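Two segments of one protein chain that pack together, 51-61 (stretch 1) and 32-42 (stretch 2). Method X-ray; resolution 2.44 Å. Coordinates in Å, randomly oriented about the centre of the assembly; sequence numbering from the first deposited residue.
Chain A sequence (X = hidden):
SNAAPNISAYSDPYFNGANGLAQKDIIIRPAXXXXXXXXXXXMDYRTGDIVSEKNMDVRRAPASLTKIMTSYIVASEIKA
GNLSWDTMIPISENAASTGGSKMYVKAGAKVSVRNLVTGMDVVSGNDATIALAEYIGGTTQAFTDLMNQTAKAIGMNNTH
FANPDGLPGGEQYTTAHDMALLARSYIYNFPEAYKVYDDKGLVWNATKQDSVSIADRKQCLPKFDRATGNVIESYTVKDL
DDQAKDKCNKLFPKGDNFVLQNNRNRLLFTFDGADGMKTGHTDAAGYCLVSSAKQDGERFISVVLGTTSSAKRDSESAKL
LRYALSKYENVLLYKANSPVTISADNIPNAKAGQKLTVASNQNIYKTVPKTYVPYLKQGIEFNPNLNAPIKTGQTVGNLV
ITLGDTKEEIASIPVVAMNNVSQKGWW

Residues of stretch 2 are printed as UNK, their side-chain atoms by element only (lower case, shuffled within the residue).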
# COMPACT_ATOMS: atom_id res chain seq x y z
N VAL A 51 -3.98 -4.28 -11.19
CA VAL A 51 -3.35 -4.57 -12.47
C VAL A 51 -2.85 -6.01 -12.57
O VAL A 51 -2.52 -6.45 -13.68
CB VAL A 51 -2.18 -3.60 -12.76
CG1 VAL A 51 -2.69 -2.16 -12.77
CG2 VAL A 51 -1.07 -3.77 -11.73
N SER A 52 -2.80 -6.74 -11.46
CA SER A 52 -2.32 -8.12 -11.45
C SER A 52 -2.76 -8.76 -10.15
O SER A 52 -2.66 -8.15 -9.08
CB SER A 52 -0.79 -8.17 -11.59
OG SER A 52 -0.31 -9.51 -11.51
N GLU A 53 -3.26 -10.00 -10.23
CA GLU A 53 -3.67 -10.71 -9.03
C GLU A 53 -3.92 -12.17 -9.36
O GLU A 53 -4.30 -12.51 -10.48
CB GLU A 53 -4.92 -10.09 -8.40
CG GLU A 53 -6.19 -10.16 -9.25
CD GLU A 53 -6.97 -11.45 -9.05
OE1 GLU A 53 -7.89 -11.72 -9.85
OE2 GLU A 53 -6.67 -12.20 -8.10
N LYS A 54 -3.71 -13.03 -8.36
CA LYS A 54 -4.18 -14.41 -8.38
C LYS A 54 -4.73 -14.75 -7.01
O LYS A 54 -4.08 -14.46 -5.99
CB LYS A 54 -3.06 -15.40 -8.76
CG LYS A 54 -3.53 -16.86 -8.73
CD LYS A 54 -2.50 -17.82 -9.33
CE LYS A 54 -1.47 -18.27 -8.30
NZ LYS A 54 -0.55 -19.31 -8.86
N ASN A 55 -5.92 -15.34 -6.98
CA ASN A 55 -6.55 -15.81 -5.75
C ASN A 55 -6.65 -14.70 -4.71
O ASN A 55 -6.53 -14.93 -3.50
CB ASN A 55 -5.79 -17.01 -5.18
CG ASN A 55 -5.83 -18.22 -6.09
OD1 ASN A 55 -6.89 -18.58 -6.60
ND2 ASN A 55 -4.68 -18.85 -6.29
N MET A 56 -6.87 -13.47 -5.18
CA MET A 56 -6.77 -12.31 -4.30
C MET A 56 -7.83 -12.29 -3.20
O MET A 56 -7.69 -11.50 -2.26
CB MET A 56 -6.85 -11.01 -5.11
CG MET A 56 -8.22 -10.70 -5.68
SD MET A 56 -8.30 -9.06 -6.41
CE MET A 56 -9.97 -9.06 -7.06
N ASP A 57 -8.85 -13.14 -3.29
CA ASP A 57 -9.90 -13.20 -2.28
C ASP A 57 -9.90 -14.51 -1.50
O ASP A 57 -10.82 -14.74 -0.71
CB ASP A 57 -11.27 -13.00 -2.94
CG ASP A 57 -11.46 -11.58 -3.45
OD1 ASP A 57 -11.04 -10.63 -2.75
OD2 ASP A 57 -12.02 -11.43 -4.55
N VAL A 58 -8.90 -15.36 -1.68
CA VAL A 58 -8.81 -16.61 -0.95
C VAL A 58 -8.28 -16.33 0.45
O VAL A 58 -7.29 -15.61 0.62
CB VAL A 58 -7.92 -17.62 -1.69
CG1 VAL A 58 -7.74 -18.89 -0.86
CG2 VAL A 58 -8.52 -17.96 -3.05
N ARG A 59 -8.95 -16.89 1.46
CA ARG A 59 -8.59 -16.60 2.84
C ARG A 59 -7.37 -17.42 3.26
O ARG A 59 -7.37 -18.65 3.14
CB ARG A 59 -9.79 -16.89 3.74
CG ARG A 59 -10.92 -15.91 3.52
CD ARG A 59 -12.17 -16.25 4.29
NE ARG A 59 -13.19 -15.23 4.08
CZ ARG A 59 -14.32 -15.14 4.79
NH1 ARG A 59 -14.57 -16.01 5.75
NH2 ARG A 59 -15.18 -14.16 4.53
N ARG A 60 -6.34 -16.73 3.72
CA ARG A 60 -5.12 -17.34 4.22
C ARG A 60 -4.76 -16.72 5.56
O ARG A 60 -5.36 -15.73 5.98
CB ARG A 60 -3.95 -17.18 3.23
CG ARG A 60 -4.25 -17.57 1.80
CD ARG A 60 -2.95 -17.69 1.01
NE ARG A 60 -2.36 -19.02 1.13
CZ ARG A 60 -1.39 -19.34 1.99
NH1 ARG A 60 -0.90 -18.43 2.81
NH2 ARG A 60 -0.92 -20.58 2.02
N ALA A 61 -3.75 -17.31 6.21
CA ALA A 61 -3.38 -16.85 7.54
C ALA A 61 -2.62 -15.52 7.44
O ALA A 61 -1.90 -15.29 6.47
CB ALA A 61 -2.52 -17.90 8.25
N UNK A 32 0.12 -11.87 -18.71
CA UNK A 32 -0.32 -12.31 -17.39
C UNK A 32 0.86 -12.92 -16.64
O UNK A 32 1.37 -13.98 -17.02
o UNK A 32 -3.06 -11.53 -17.27
c UNK A 32 -2.80 -12.71 -17.08
c UNK A 32 -1.47 -13.30 -17.52
n UNK A 32 -3.64 -13.54 -16.47
N UNK A 33 1.28 -12.25 -15.57
CA UNK A 33 2.46 -12.68 -14.82
C UNK A 33 2.18 -14.01 -14.13
O UNK A 33 1.04 -14.34 -13.78
c UNK A 33 5.33 -11.18 -14.15
c UNK A 33 2.85 -11.58 -13.80
c UNK A 33 1.85 -11.52 -12.66
c UNK A 33 4.27 -11.80 -13.28
N UNK A 34 3.24 -14.80 -13.95
CA UNK A 34 3.15 -16.10 -13.30
C UNK A 34 4.16 -16.18 -12.17
O UNK A 34 5.36 -16.05 -12.39
c UNK A 34 3.38 -17.24 -14.29
c UNK A 34 2.14 -17.73 -15.02
o UNK A 34 1.70 -19.44 -16.62
o UNK A 34 3.05 -19.93 -14.96
c UNK A 34 2.31 -19.14 -15.57
N UNK A 35 3.66 -16.39 -10.95
CA UNK A 35 4.46 -16.71 -9.79
C UNK A 35 3.93 -18.01 -9.19
O UNK A 35 2.82 -18.45 -9.51
c UNK A 35 4.43 -14.14 -9.24
c UNK A 35 4.43 -15.59 -8.75
c UNK A 35 4.26 -13.19 -8.06
c UNK A 35 5.70 -13.82 -10.00
N UNK A 36 4.71 -18.62 -8.31
CA UNK A 36 4.25 -19.80 -7.59
C UNK A 36 3.73 -19.46 -6.20
O UNK A 36 3.49 -20.36 -5.39
o UNK A 36 6.55 -19.49 -5.97
o UNK A 36 7.70 -20.89 -7.22
c UNK A 36 5.35 -20.87 -7.52
c UNK A 36 6.62 -20.37 -6.85
N UNK A 37 3.55 -18.17 -5.90
CA UNK A 37 2.87 -17.79 -4.67
C UNK A 37 1.40 -18.21 -4.77
O UNK A 37 0.77 -18.02 -5.81
c UNK A 37 2.97 -16.28 -4.44
N UNK A 38 0.85 -18.80 -3.71
CA UNK A 38 -0.58 -19.16 -3.74
C UNK A 38 -1.52 -17.98 -3.90
O UNK A 38 -2.67 -18.19 -4.30
c UNK A 38 0.39 -19.49 -1.55
c UNK A 38 1.53 -19.27 -2.49
c UNK A 38 -0.79 -19.87 -2.39
N UNK A 39 -1.09 -16.76 -3.60
CA UNK A 39 -1.96 -15.60 -3.73
C UNK A 39 -1.12 -14.33 -3.83
O UNK A 39 -0.06 -14.23 -3.21
c UNK A 39 -2.93 -15.49 -2.55
N UNK A 40 -1.61 -13.37 -4.62
CA UNK A 40 -0.98 -12.06 -4.70
C UNK A 40 -1.96 -11.06 -5.29
O UNK A 40 -2.98 -11.43 -5.88
c UNK A 40 0.23 -13.30 -7.88
c UNK A 40 -0.28 -11.12 -7.85
c UNK A 40 0.31 -12.10 -5.54
c UNK A 40 0.61 -15.50 -8.73
c UNK A 40 0.31 -15.06 -10.03
c UNK A 40 -0.03 -13.76 -10.27
c UNK A 40 0.57 -14.63 -7.65
c UNK A 40 0.08 -12.15 -7.03
c UNK A 40 -0.07 -12.89 -9.19
n UNK A 40 -0.38 -11.55 -9.14
N UNK A 41 -1.62 -9.78 -5.14
CA UNK A 41 -2.37 -8.69 -5.75
C UNK A 41 -1.43 -7.51 -5.92
O UNK A 41 -0.55 -7.27 -5.08
c UNK A 41 -4.55 -7.42 -5.75
c UNK A 41 -3.62 -8.31 -4.93
c UNK A 41 -3.22 -7.63 -3.63
N UNK A 42 -1.60 -6.78 -7.02
CA UNK A 42 -0.88 -5.54 -7.27
C UNK A 42 -1.90 -4.46 -7.59
O UNK A 42 -2.72 -4.63 -8.50
c UNK A 42 0.13 -5.67 -8.41
o UNK A 42 0.99 -6.79 -8.17
c UNK A 42 0.98 -4.40 -8.52

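Position 32 carries two side-chain carbons, the second bearing one oxygen and one nitrogen; this carboxamide, which touches nothing on stretch 1, is N32. At position 33 four carbons fork at the first, one arm being two carbons long, the β-branched pattern of isoleucine. In I33 the short arm approaches S52, with CG2 3.2 Å from S52 OG.

Position 34 has three carbons, the third carrying two oxygens, and points away from stretch 1: E34. Position 35 has four carbons forked at the second, which makes it L35; its carbonyl O lies 3.5 Å from K54 NZ. Two carbons, the second with two oxygens, identify position 36 as D36, again without a contact. A single carbon at position 37 gives A37, whose backbone O is 3.4 Å from K54 CE.

At position 38 three carbons close a ring onto the backbone nitrogen, as only proline does. P38 lays CG over one face of the R60 guanidinium, 3.9 Å from R60 NE, while its O accepts a hydrogen bond from N55 ND2 (2.9 Å). Position 39 has one carbon, CB, 3.8 Å from N55 O and 4.2 Å from R60 CD, and is A39.

Position 40 holds one carbon followed by fused five- and six-membered rings with eight carbons and one nitrogen, an indole, hence W40. K54 CB sits over the six-membered ring, 3.5 Å from its centroid and nearly on the ring normal, a CH-pi contact. At the ring edge, W40 NE1 donates to S52 OG (3.1 Å), so the indole is held both by its face and by its polar edge.

Position 41 has one carbon bearing two more, a valine. V41 points to the same face of the sheet as E53, and its CG2 lies 3.8 Å from E53 CB and 4.1 Å from M56 SD. Position 42 has one carbon bearing an oxygen and a carbon: T42, whose CG2 is 3.9 Å from V51 CG2 and whose OG1 is hydrogen-bonded elsewhere in the structure.

The contact is built on two antiparallel strands. W40 N to K54 O and K54 N to W40 O, both 3.0 Å, form a reciprocal pair; T42 N to S52 O (2.7 Å) and V51 N to T42 O (3.0 Å) extend the ladder. The alternation of the strands places S52, K54, W40 and T42 on one face, where the indole spans S52 and K54. Beyond the strand of stretch 1, N55 and R60 engage P38, extending the contact past the paired backbones.

Stretch 2 32-42: NIELDAPAWVT
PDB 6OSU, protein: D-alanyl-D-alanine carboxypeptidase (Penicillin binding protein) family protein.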